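Local coordinates for TIGR00266 family protein (Pseudomonas aeruginosa, PDB 1YOX), which is of unknown function but belongs to the AIM24 family of the cupin clan and assembles as a trimer whose sheets run on between subunits, at residues C[8-13]-C[156-161]; C[17-22]-C[36-41]; C[80-83]-C[87-90]; C[175-180]-C[220-225]; C[183-186]-C[190-193]. All blocks are in the same frame, centred on the assembly; numbering follows the deposited sequence.

In the fold
Each contact joins strands of a fold built from two facing pairs of beta sheets. Contacts 1, 2 and 3 gather in one half: contact 2 lies within the four-stranded sheet, while contacts 1 and 3 tie that sheet to the six-stranded sheet opposite. Contacts 1 and 2 have centres about 9 Å apart and share the salt bridge from Arg11 NH2 to Glu21 OE1, 2.9 Å long; Thr41 links contact 2 to contact 3 through Gln88. Contacts 4 and 5 join the two sheets of the other half, again with centres about 9 Å apart, and meet where Trp221 pairs with Val183 and Ala184. Val183 also packs against His160 and Ala161 of contact 1.

Contact 1. Residues C[8-13]-C[156-161]; sequences LDYRIL and LVFVHA
Leu8 and Leu156 mark the closest backbone approach, 6.9 Å between their CA atoms, and from there the two chains run roughly the same way while diverging, reaching 14.6 Å between CA of Leu13 and CA of Ala161. At the near end a single water spans the gap. It accepts the N-H of Leu8 at 3.3 Å from Leu8 N and that of Leu156 at 3.1 Å from Leu156 N, so Leu8, just before strand 9-13, and the first residue of strand 156-162 are linked through water, with no direct backbone hydrogen bond. Just beside this bridge, CD1 of Leu156 lies 3.3 Å from Leu8 O, and the same methyl comes obliquely to the ring of Tyr10, whose CE2 it meets. The strands belong to opposite sheets of a beta sandwich: 9-13 is an outermost strand of a four-stranded sheet, and 156-162 is an inner strand of the six-stranded one. The core between them is carried by a T-shaped aromatic pair. Phe158 drives its edge at the face of Tyr10, with the planes at 78° and the centroids 5.0 Å apart. CE2 of Phe158 stands 3.6 Å above the plane of the Tyr10 ring, over its centre, and the neighbouring CZ is the same distance from Tyr10 CD2. Tyr10 holds CG between its backbone N and carbonyl carbon (chi1 66°), which lays the ring across the incoming phenyl edge. Phe158 is flanked by Val20 and Ile22 of strand 19-24 and by Cys121 of its own sheet, while Ala102 of strand 98-104 touches both aromatic side chains.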
# COMPACT_ATOMS: atom_id res chain seq x y z
N LEU C 8 0.28 7.97 27.78
CA LEU C 8 0.38 8.63 26.47
C LEU C 8 -0.94 8.96 25.81
O LEU C 8 -1.80 8.10 25.68
CB LEU C 8 1.24 7.80 25.50
CG LEU C 8 2.75 7.73 25.77
CD1 LEU C 8 3.44 6.98 24.64
CD2 LEU C 8 3.40 9.10 26.02
N ASP C 9 -1.08 10.21 25.37
CA ASP C 9 -2.13 10.57 24.43
C ASP C 9 -1.63 10.44 23.00
O ASP C 9 -0.44 10.54 22.72
CB ASP C 9 -2.68 11.98 24.69
CG ASP C 9 -3.35 12.10 26.06
OD1 ASP C 9 -4.57 11.85 26.16
OD2 ASP C 9 -2.65 12.40 27.05
N TYR C 10 -2.57 10.23 22.09
CA TYR C 10 -2.25 9.98 20.71
C TYR C 10 -3.49 10.21 19.89
O TYR C 10 -4.59 10.28 20.44
CB TYR C 10 -1.76 8.53 20.52
CG TYR C 10 -2.84 7.54 20.79
CD1 TYR C 10 -3.69 7.11 19.77
CD2 TYR C 10 -3.06 7.05 22.08
CE1 TYR C 10 -4.70 6.22 20.02
CE2 TYR C 10 -4.09 6.13 22.33
CZ TYR C 10 -4.89 5.73 21.30
OH TYR C 10 -5.89 4.83 21.53
N ARG C 11 -3.30 10.34 18.59
CA ARG C 11 -4.38 10.20 17.63
C ARG C 11 -3.82 9.40 16.44
O ARG C 11 -2.66 9.56 16.07
CB ARG C 11 -4.92 11.55 17.19
CG ARG C 11 -3.83 12.56 16.83
CD ARG C 11 -4.41 13.93 16.50
NE ARG C 11 -3.39 14.78 15.86
CZ ARG C 11 -3.53 15.36 14.66
NH1 ARG C 11 -4.64 15.20 13.94
NH2 ARG C 11 -2.54 16.09 14.19
N ILE C 12 -4.63 8.51 15.90
CA ILE C 12 -4.28 7.71 14.76
C ILE C 12 -4.84 8.42 13.54
O ILE C 12 -6.05 8.65 13.45
CB ILE C 12 -4.86 6.28 14.89
CG1 ILE C 12 -4.04 5.46 15.90
CG2 ILE C 12 -4.91 5.55 13.52
CD1 ILE C 12 -4.80 4.25 16.50
N LEU C 13 -3.96 8.76 12.60
CA LEU C 13 -4.36 9.47 11.40
C LEU C 13 -4.54 8.56 10.18
O LEU C 13 -3.87 7.53 10.06
CB LEU C 13 -3.34 10.55 11.11
CG LEU C 13 -3.03 11.49 12.28
CD1 LEU C 13 -1.85 12.35 11.90
CD2 LEU C 13 -4.27 12.32 12.57
N LEU C 156 0.65 1.87 26.96
CA LEU C 156 0.21 1.77 25.57
C LEU C 156 1.27 1.31 24.60
O LEU C 156 2.43 1.73 24.63
CB LEU C 156 -0.40 3.08 25.10
CG LEU C 156 -1.78 3.32 25.70
CD1 LEU C 156 -2.15 4.78 25.51
CD2 LEU C 156 -2.83 2.39 25.07
N VAL C 157 0.82 0.45 23.71
CA VAL C 157 1.63 -0.21 22.71
C VAL C 157 0.87 0.04 21.40
O VAL C 157 -0.36 0.14 21.42
CB VAL C 157 1.74 -1.71 23.11
CG1 VAL C 157 1.30 -2.65 22.04
CG2 VAL C 157 3.12 -2.02 23.75
N PHE C 158 1.57 0.22 20.30
CA PHE C 158 0.94 0.41 19.00
C PHE C 158 1.59 -0.58 18.05
O PHE C 158 2.83 -0.68 17.96
CB PHE C 158 1.13 1.85 18.50
CG PHE C 158 0.64 2.89 19.46
CD1 PHE C 158 1.43 3.27 20.55
CD2 PHE C 158 -0.64 3.45 19.32
CE1 PHE C 158 0.97 4.21 21.48
CE2 PHE C 158 -1.11 4.42 20.24
CZ PHE C 158 -0.30 4.80 21.31
N VAL C 159 0.75 -1.35 17.37
CA VAL C 159 1.23 -2.38 16.49
C VAL C 159 0.60 -2.09 15.12
O VAL C 159 -0.44 -1.46 15.05
CB VAL C 159 0.93 -3.86 17.01
CG1 VAL C 159 1.66 -4.16 18.34
CG2 VAL C 159 -0.54 -4.13 17.15
N HIS C 160 1.25 -2.57 14.06
CA HIS C 160 0.77 -2.30 12.72
C HIS C 160 0.39 -3.59 11.96
O HIS C 160 1.14 -4.56 12.00
CB HIS C 160 1.88 -1.53 11.99
CG HIS C 160 1.66 -1.38 10.51
ND1 HIS C 160 1.12 -0.24 9.95
CD2 HIS C 160 1.93 -2.22 9.48
CE1 HIS C 160 1.08 -0.38 8.64
NE2 HIS C 160 1.56 -1.57 8.33
N ALA C 161 -0.75 -3.59 11.28
CA ALA C 161 -1.18 -4.71 10.42
C ALA C 161 -1.17 -4.35 8.94
O ALA C 161 -1.89 -3.46 8.51
CB ALA C 161 -2.57 -5.21 10.84
O HOH W 1 0.61 4.73 28.08

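Contact 2. Residues C[17-22]-C[36-41]; sequences MQTVEI and AMNYMT
Glu21 and Tyr39 make the one clear hydrogen bond of this contact, a short link of 2.6 Å in which Tyr39 OH donates to Glu21 OE1. The carboxylate oxygen receives it through its anti lone pair, on the side away from OE2, and sits at the edge of the phenol in the plane of the ring. The carboxylate itself stands almost upright to that ring, the two planes being 85° apart. Glu21 reaches the hydroxyl with an extended chain, CG anti to the backbone N (chi1 -170°), and its CG methylene brushes Tyr39 OH at 3.3 Å.

Ionic interactions add to the grip on OE1. Arg11 NH2 forms a salt bridge with it, and so does Arg168 NH2 of the second subunit, so one buried oxygen serves three donors; such surroundings would probably favour the ionised carboxylate. The hydroxyl of Thr19 comes near the amide of Asn38, and Thr19 OG1 is hydrogen-bonded to the carbonyl of Phe92.

The CA atoms of Glu21 and Tyr39 are 8.8 Å apart because the strands are not direct neighbours: within the four-stranded antiparallel sheet, 88-92 runs between 19-24 and 37-40, and the side chains reach across it. Strand 9-13 flanks 19-24 on its other side, while the outermost strand 37-40 pairs through Tyr39 and Met40 with an antiparallel strand of the second subunit.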
# COMPACT_ATOMS: atom_id res chain seq x y z
N MSE C 17 -4.64 3.40 5.45
CA MSE C 17 -3.22 3.45 5.73
C MSE C 17 -2.98 4.46 6.82
O MSE C 17 -3.40 5.63 6.72
CB MSE C 17 -2.42 3.75 4.49
CG MSE C 17 -2.30 2.58 3.55
SE MSE C 17 -1.65 3.07 1.76
CE MSE C 17 -3.14 4.10 1.07
N GLN C 18 -2.29 4.03 7.86
CA GLN C 18 -2.32 4.77 9.11
C GLN C 18 -0.96 5.13 9.70
O GLN C 18 0.05 4.39 9.53
CB GLN C 18 -3.22 4.04 10.13
CG GLN C 18 -4.68 4.00 9.66
CD GLN C 18 -5.66 3.36 10.64
OE1 GLN C 18 -5.30 2.57 11.53
NE2 GLN C 18 -6.93 3.70 10.47
N THR C 19 -0.96 6.26 10.40
CA THR C 19 0.16 6.70 11.20
C THR C 19 -0.29 7.17 12.62
O THR C 19 -1.39 7.64 12.81
CB THR C 19 0.90 7.82 10.48
OG1 THR C 19 1.82 8.45 11.37
CG2 THR C 19 -0.04 8.83 9.97
N VAL C 20 0.59 7.01 13.60
CA VAL C 20 0.27 7.35 14.96
C VAL C 20 1.02 8.58 15.42
O VAL C 20 2.25 8.61 15.47
CB VAL C 20 0.45 6.14 15.94
CG1 VAL C 20 1.91 5.75 16.07
CG2 VAL C 20 -0.14 6.50 17.31
N GLU C 21 0.27 9.61 15.75
CA GLU C 21 0.86 10.83 16.25
C GLU C 21 0.71 10.80 17.76
O GLU C 21 -0.40 10.84 18.30
CB GLU C 21 0.20 12.08 15.65
CG GLU C 21 0.96 13.36 15.99
CD GLU C 21 0.11 14.61 15.90
OE1 GLU C 21 0.17 15.28 14.86
OE2 GLU C 21 -0.64 14.89 16.86
N ILE C 22 1.85 10.68 18.43
CA ILE C 22 1.96 10.59 19.87
C ILE C 22 2.14 11.99 20.43
O ILE C 22 3.01 12.74 20.00
CB ILE C 22 3.19 9.76 20.29
CG1 ILE C 22 3.19 8.36 19.60
CG2 ILE C 22 3.31 9.70 21.84
CD1 ILE C 22 2.11 7.38 20.09
N ALA C 36 10.87 4.39 11.73
CA ALA C 36 9.42 4.62 11.70
C ALA C 36 8.94 6.09 11.90
O ALA C 36 7.81 6.41 11.55
CB ALA C 36 8.72 3.71 12.66
N MSE C 37 9.79 6.97 12.42
CA MSE C 37 9.38 8.35 12.64
C MSE C 37 9.15 9.13 11.34
O MSE C 37 10.00 9.11 10.43
CB MSE C 37 10.37 9.08 13.55
CG MSE C 37 11.39 9.92 12.80
SE MSE C 37 10.80 11.78 12.54
CE MSE C 37 10.37 11.89 14.37
N ASN C 38 8.02 9.83 11.27
CA ASN C 38 7.70 10.71 10.14
C ASN C 38 8.03 12.17 10.41
O ASN C 38 8.50 12.88 9.50
CB ASN C 38 6.21 10.69 9.82
CG ASN C 38 5.68 9.33 9.44
OD1 ASN C 38 4.53 9.03 9.74
ND2 ASN C 38 6.48 8.52 8.74
N TYR C 39 7.70 12.65 11.61
CA TYR C 39 7.93 14.03 12.00
C TYR C 39 7.92 14.23 13.50
O TYR C 39 7.35 13.45 14.25
CB TYR C 39 6.94 15.01 11.31
CG TYR C 39 5.49 14.86 11.75
CD1 TYR C 39 4.58 14.17 10.96
CD2 TYR C 39 5.03 15.40 12.96
CE1 TYR C 39 3.27 14.01 11.33
CE2 TYR C 39 3.69 15.23 13.36
CZ TYR C 39 2.82 14.53 12.53
OH TYR C 39 1.49 14.33 12.85
N MSE C 40 8.56 15.31 13.92
CA MSE C 40 8.59 15.69 15.31
C MSE C 40 8.66 17.21 15.44
O MSE C 40 9.34 17.88 14.67
CB MSE C 40 9.72 14.98 16.09
CG MSE C 40 11.08 15.09 15.48
SE MSE C 40 12.46 13.91 16.29
CE MSE C 40 13.81 14.33 14.87
N THR C 41 7.92 17.71 16.42
CA THR C 41 7.95 19.12 16.81
C THR C 41 9.23 19.49 17.56
O THR C 41 10.10 18.65 17.82
CB THR C 41 6.67 19.53 17.63
OG1 THR C 41 6.56 18.69 18.78
CG2 THR C 41 5.41 19.40 16.80

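Contact 3. Residues C[80-83]-C[87-90]; sequences FTNE and KQHV
Phe80 and Asn82 meet Val90 and Gln88 across a beta arch, in which the chain leaves one sheet of the sandwich, turns, and returns in the sheet facing it. The two arms point almost oppositely, 163° apart, and their CA atoms come closest at Asn82 and Gln88, separated by 6.2 Å. Since the strands lie in different sheets, they meet by side chains and form no hydrogen bonds with each other.

Near the turn, the amide of Asn82 packs on the aliphatic stem of Gln88, with Asn82 CG 3.5 Å from Gln88 CG. The Gln88 chain bends at its second torsion (chi2 -70°), which carries its own amide away from Asn82; the two amide planes stand 74° apart, and Gln88 OE1 is hydrogen-bonded to the hydroxyl of Thr41. Deeper in the sandwich the contact is purely apolar: CG1 of Val90 approaches the Phe80 ring obliquely, 4.0 Å from CD2.

Met37 and Met40 of strand 37-40, both selenomethionine, touch Phe80 as well as Val90. Strand 44-48 packs on the same pair through Phe46 and Ile44, and Leu24 of strand 19-24 touches Asn82 and Val90.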
# COMPACT_ATOMS: atom_id res chain seq x y z
N PHE C 80 12.15 8.85 22.27
CA PHE C 80 11.77 10.24 21.95
C PHE C 80 11.20 10.91 23.20
O PHE C 80 10.18 10.49 23.72
CB PHE C 80 10.77 10.27 20.78
CG PHE C 80 11.33 9.73 19.49
CD1 PHE C 80 11.43 8.35 19.26
CD2 PHE C 80 11.80 10.60 18.51
CE1 PHE C 80 11.97 7.85 18.08
CE2 PHE C 80 12.34 10.09 17.29
CZ PHE C 80 12.41 8.73 17.08
N THR C 81 11.89 11.94 23.69
CA THR C 81 11.43 12.66 24.88
C THR C 81 11.09 14.11 24.60
O THR C 81 11.75 14.78 23.78
CB THR C 81 12.45 12.55 26.04
OG1 THR C 81 12.78 11.18 26.23
CG2 THR C 81 11.86 13.07 27.36
N ASN C 82 10.02 14.57 25.27
CA ASN C 82 9.66 16.00 25.33
C ASN C 82 10.55 16.77 26.35
O ASN C 82 10.39 16.63 27.57
CB ASN C 82 8.19 16.13 25.69
CG ASN C 82 7.69 17.58 25.68
OD1 ASN C 82 6.48 17.82 25.78
ND2 ASN C 82 8.59 18.53 25.53
N GLU C 83 11.47 17.56 25.81
CA GLU C 83 12.41 18.35 26.61
C GLU C 83 11.98 19.81 26.73
O GLU C 83 12.79 20.67 27.13
CB GLU C 83 13.80 18.33 25.96
CG GLU C 83 14.30 16.95 25.61
CD GLU C 83 15.25 16.42 26.65
OE1 GLU C 83 16.46 16.68 26.51
OE2 GLU C 83 14.78 15.77 27.63
N LYS C 87 3.08 20.78 25.48
CA LYS C 87 2.82 19.60 24.66
C LYS C 87 3.65 19.56 23.37
O LYS C 87 3.70 20.55 22.62
CB LYS C 87 1.34 19.57 24.23
CG LYS C 87 0.42 18.89 25.20
CD LYS C 87 -1.04 19.03 24.72
CE LYS C 87 -2.01 18.69 25.86
NZ LYS C 87 -3.43 18.81 25.45
N GLN C 88 4.26 18.40 23.12
CA GLN C 88 4.97 18.17 21.87
C GLN C 88 4.47 16.90 21.18
O GLN C 88 3.77 16.07 21.77
CB GLN C 88 6.47 18.09 22.10
CG GLN C 88 7.12 19.32 22.72
CD GLN C 88 7.17 20.51 21.80
OE1 GLN C 88 7.39 20.38 20.61
NE2 GLN C 88 6.95 21.71 22.36
N HIS C 89 4.85 16.73 19.92
CA HIS C 89 4.32 15.65 19.12
C HIS C 89 5.41 14.97 18.30
O HIS C 89 6.37 15.64 17.84
CB HIS C 89 3.21 16.16 18.21
CG HIS C 89 2.10 16.86 18.94
ND1 HIS C 89 0.94 16.22 19.33
CD2 HIS C 89 1.97 18.15 19.34
CE1 HIS C 89 0.15 17.08 19.95
NE2 HIS C 89 0.76 18.26 19.97
N VAL C 90 5.25 13.66 18.12
CA VAL C 90 6.07 12.84 17.21
C VAL C 90 5.15 11.81 16.56
O VAL C 90 4.42 11.14 17.26
CB VAL C 90 7.14 12.00 17.94
CG1 VAL C 90 8.23 11.56 16.98
CG2 VAL C 90 7.72 12.71 19.13

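Contact 4. Residues C[175-180]-C[220-225]; sequences LRVDTG and VWLQSL
Leu222 turns its CG anti to its carbonyl carbon (chi1 -58°), sending both methyls across to Leu175 and Val177, while Leu175 answers with a side chain whose CG lies opposite its own backbone N (chi1 -166°). This is the hydrophobic core of a beta sandwich: 173-178 is an outer strand of a three-stranded antiparallel sheet and 219-223 an inner strand of the six-stranded sheet facing it. The two strands run in roughly the same direction, and at Val177 and Leu222 their CA atoms are 8.4 Å apart, so the side chains have to fill the gap.

They do so tip to tip. CD1 of Leu222 ends 3.9 Å from CD2 of Leu175. Its other methyl, CD2, is met by both branches of Val177, 3.7 Å from CG1 and equally far from CG2. One leucine thus splits its two methyls between two partners, with CD1 also near Val177 CG2. Leu182 and Ile166, from the strands on the two sides of 219-223, pack against Leu222 as well.

The strand carrying Leu175 and Val177 also continues the sheet into the third subunit, pairing antiparallel with a strand there, and Met40 of that subunit touches Leu175. The core of this sandwich therefore lies directly behind the subunit interface. Beyond Asp178 the chain leaves the strand for a short 3-10 turn, which brings a backbone carbonyl to the buried amide end of Gln223: Gly180 O lies 3.8 Å from Gln223 CD.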
# COMPACT_ATOMS: atom_id res chain seq x y z
N LEU C 175 -6.38 -22.43 15.01
CA LEU C 175 -6.25 -21.57 13.84
C LEU C 175 -4.91 -21.85 13.18
O LEU C 175 -3.86 -21.84 13.83
CB LEU C 175 -6.44 -20.10 14.22
CG LEU C 175 -6.66 -19.06 13.11
CD1 LEU C 175 -7.78 -19.42 12.13
CD2 LEU C 175 -6.90 -17.68 13.68
N ARG C 176 -4.96 -22.15 11.89
CA ARG C 176 -3.76 -22.26 11.07
C ARG C 176 -3.62 -21.00 10.21
O ARG C 176 -4.57 -20.58 9.53
CB ARG C 176 -3.79 -23.52 10.19
CG ARG C 176 -3.28 -24.83 10.89
CD ARG C 176 -3.72 -26.09 10.10
NE ARG C 176 -5.17 -26.07 9.84
CZ ARG C 176 -5.76 -26.58 8.76
NH1 ARG C 176 -5.04 -27.17 7.80
NH2 ARG C 176 -7.09 -26.48 8.63
N VAL C 177 -2.44 -20.40 10.27
CA VAL C 177 -2.18 -19.10 9.68
C VAL C 177 -0.90 -19.17 8.84
O VAL C 177 0.14 -19.65 9.32
CB VAL C 177 -2.07 -18.01 10.80
CG1 VAL C 177 -1.51 -16.70 10.26
CG2 VAL C 177 -3.41 -17.77 11.50
N ASP C 178 -0.97 -18.69 7.59
CA ASP C 178 0.27 -18.37 6.85
C ASP C 178 1.20 -17.55 7.74
O ASP C 178 0.80 -16.57 8.33
CB ASP C 178 -0.01 -17.64 5.53
CG ASP C 178 1.27 -17.45 4.68
OD1 ASP C 178 2.22 -18.25 4.78
OD2 ASP C 178 1.33 -16.49 3.89
N THR C 179 2.44 -18.00 7.87
CA THR C 179 3.30 -17.57 8.97
C THR C 179 3.50 -16.06 9.12
O THR C 179 3.37 -15.53 10.21
CB THR C 179 4.60 -18.41 9.01
OG1 THR C 179 4.26 -19.72 9.50
CG2 THR C 179 5.64 -17.79 9.94
N GLY C 180 3.77 -15.36 8.03
CA GLY C 180 3.96 -13.91 8.12
C GLY C 180 2.71 -13.12 8.49
O GLY C 180 2.83 -11.99 8.95
N VAL C 220 -6.21 -13.12 18.78
CA VAL C 220 -5.19 -13.10 17.76
C VAL C 220 -5.41 -11.90 16.88
O VAL C 220 -6.56 -11.57 16.51
CB VAL C 220 -5.23 -14.35 16.83
CG1 VAL C 220 -4.00 -14.35 15.94
CG2 VAL C 220 -5.29 -15.64 17.63
N TRP C 221 -4.29 -11.28 16.50
CA TRP C 221 -4.30 -10.21 15.50
C TRP C 221 -3.56 -10.65 14.23
O TRP C 221 -2.38 -10.99 14.27
CB TRP C 221 -3.74 -8.93 16.10
CG TRP C 221 -4.08 -8.79 17.58
CD1 TRP C 221 -3.75 -9.65 18.61
CD2 TRP C 221 -4.82 -7.74 18.17
NE1 TRP C 221 -4.24 -9.20 19.80
CE2 TRP C 221 -4.90 -8.02 19.57
CE3 TRP C 221 -5.43 -6.60 17.67
CZ2 TRP C 221 -5.57 -7.19 20.46
CZ3 TRP C 221 -6.09 -5.76 18.56
CH2 TRP C 221 -6.15 -6.06 19.94
N LEU C 222 -4.28 -10.65 13.11
CA LEU C 222 -3.74 -11.12 11.85
C LEU C 222 -3.76 -10.01 10.79
O LEU C 222 -4.52 -9.07 10.90
CB LEU C 222 -4.53 -12.33 11.34
CG LEU C 222 -4.61 -13.56 12.26
CD1 LEU C 222 -5.63 -14.56 11.72
CD2 LEU C 222 -3.25 -14.20 12.44
N GLN C 223 -2.91 -10.14 9.77
CA GLN C 223 -2.79 -9.12 8.75
C GLN C 223 -2.92 -9.78 7.40
O GLN C 223 -2.34 -10.87 7.19
CB GLN C 223 -1.45 -8.38 8.89
CG GLN C 223 -0.17 -9.18 8.52
CD GLN C 223 1.09 -8.59 9.12
OE1 GLN C 223 1.84 -9.27 9.83
NE2 GLN C 223 1.31 -7.31 8.88
N SER C 224 -3.67 -9.16 6.50
CA SER C 224 -3.87 -9.70 5.16
C SER C 224 -2.66 -9.55 4.23
O SER C 224 -2.52 -10.34 3.29
CB SER C 224 -5.08 -9.04 4.50
OG SER C 224 -4.87 -7.66 4.28
N LEU C 225 -1.82 -8.53 4.43
CA LEU C 225 -0.71 -8.28 3.53
C LEU C 225 0.55 -8.00 4.32
O LEU C 225 1.01 -6.86 4.40
CB LEU C 225 -1.00 -7.16 2.51
CG LEU C 225 0.15 -6.80 1.53
CD1 LEU C 225 0.60 -7.95 0.67
CD2 LEU C 225 -0.24 -5.61 0.69

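Contact 5. Residues C[183-186]-C[190-193]; sequences VAFT and DYDV
Phe185 and Tyr191 meet obliquely across the sandwich, their rings inclined at 51° and their centroids 5.2 Å apart. The side chains themselves cross at about a right angle. Contact is made by the far corner of the phenylalanine: CZ of Phe185 approaches one flank of the tyrosine ring, 3.5 Å from Tyr191 CD2 and 3.7 Å from Tyr191 CE2. Next to it, CE1 of Phe185 follows at 3.8 Å from Tyr191 CD2. Both residues use the same first torsion, CG lying between the backbone N and the carbonyl carbon (chi1 60° for Phe185, 62° for Tyr191), and from the two facing strands this sends both rings into the space between the sheets.

The connection is again a beta arch: strand 182-185 belongs to a six-stranded sheet, and after a brief turn strand 189-195 joins the three-stranded sheet opposite. The backbones stay well apart, 9.6 Å between CA of Phe185 and CA of Asp190, and the two segments share no hydrogen bond, so this single aromatic pair makes the contact.

On the six-stranded side, Phe185 lies by Phe113 with the rings nearly parallel, and a classic beta bulge sets Val183 and Ala184 opposite Trp221 of strand 219-223. Leu148 of strand 146-152 touches both Phe185 and Tyr191, and Leu214 packs on Tyr191 from the adjoining strand 210-216.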
# COMPACT_ATOMS: atom_id res chain seq x y z
N VAL C 183 0.23 -10.96 13.24
CA VAL C 183 0.62 -9.70 13.84
C VAL C 183 0.99 -9.82 15.31
O VAL C 183 2.16 -9.61 15.69
CB VAL C 183 -0.50 -8.63 13.68
CG1 VAL C 183 -0.05 -7.28 14.27
CG2 VAL C 183 -0.86 -8.47 12.24
N ALA C 184 -0.01 -10.15 16.13
CA ALA C 184 0.07 -10.14 17.60
C ALA C 184 -0.87 -11.20 18.20
O ALA C 184 -1.85 -11.61 17.56
CB ALA C 184 -0.30 -8.74 18.14
N PHE C 185 -0.55 -11.62 19.43
CA PHE C 185 -1.44 -12.48 20.23
C PHE C 185 -1.17 -12.38 21.74
O PHE C 185 -0.05 -12.09 22.19
CB PHE C 185 -1.40 -13.95 19.78
CG PHE C 185 -0.02 -14.58 19.88
CD1 PHE C 185 0.36 -15.29 21.01
CD2 PHE C 185 0.87 -14.49 18.82
CE1 PHE C 185 1.62 -15.88 21.11
CE2 PHE C 185 2.13 -15.07 18.91
CZ PHE C 185 2.50 -15.77 20.06
N THR C 186 -2.23 -12.63 22.50
CA THR C 186 -2.23 -12.56 23.96
C THR C 186 -1.70 -13.87 24.51
O THR C 186 -1.40 -14.79 23.74
CB THR C 186 -3.68 -12.40 24.47
OG1 THR C 186 -4.49 -13.47 23.96
CG2 THR C 186 -4.29 -11.08 23.98
N ASP C 190 -1.07 -21.05 22.13
CA ASP C 190 0.14 -21.80 21.78
C ASP C 190 0.37 -21.70 20.27
O ASP C 190 -0.58 -21.70 19.48
CB ASP C 190 -0.04 -23.27 22.17
CG ASP C 190 1.28 -24.01 22.31
OD1 ASP C 190 1.73 -24.67 21.32
OD2 ASP C 190 1.85 -23.92 23.44
N TYR C 191 1.64 -21.63 19.88
CA TYR C 191 2.02 -21.45 18.49
C TYR C 191 3.20 -22.34 18.15
O TYR C 191 4.08 -22.57 18.98
CB TYR C 191 2.39 -19.97 18.21
CG TYR C 191 3.58 -19.48 19.02
CD1 TYR C 191 4.87 -19.44 18.46
CD2 TYR C 191 3.44 -19.12 20.36
CE1 TYR C 191 5.97 -19.03 19.22
CE2 TYR C 191 4.53 -18.70 21.13
CZ TYR C 191 5.79 -18.67 20.55
OH TYR C 191 6.87 -18.25 21.32
N ASP C 192 3.22 -22.85 16.93
CA ASP C 192 4.46 -23.36 16.38
C ASP C 192 4.40 -23.38 14.87
O ASP C 192 3.33 -23.48 14.27
CB ASP C 192 4.86 -24.73 16.97
CG ASP C 192 4.06 -25.87 16.39
OD1 ASP C 192 4.68 -26.70 15.68
OD2 ASP C 192 2.83 -25.91 16.63
N VAL C 193 5.59 -23.26 14.28
CA VAL C 193 5.78 -23.04 12.87
C VAL C 193 6.25 -24.34 12.23
O VAL C 193 7.19 -24.97 12.71
CB VAL C 193 6.85 -21.95 12.63
CG1 VAL C 193 7.08 -21.71 11.14
CG2 VAL C 193 6.47 -20.64 13.33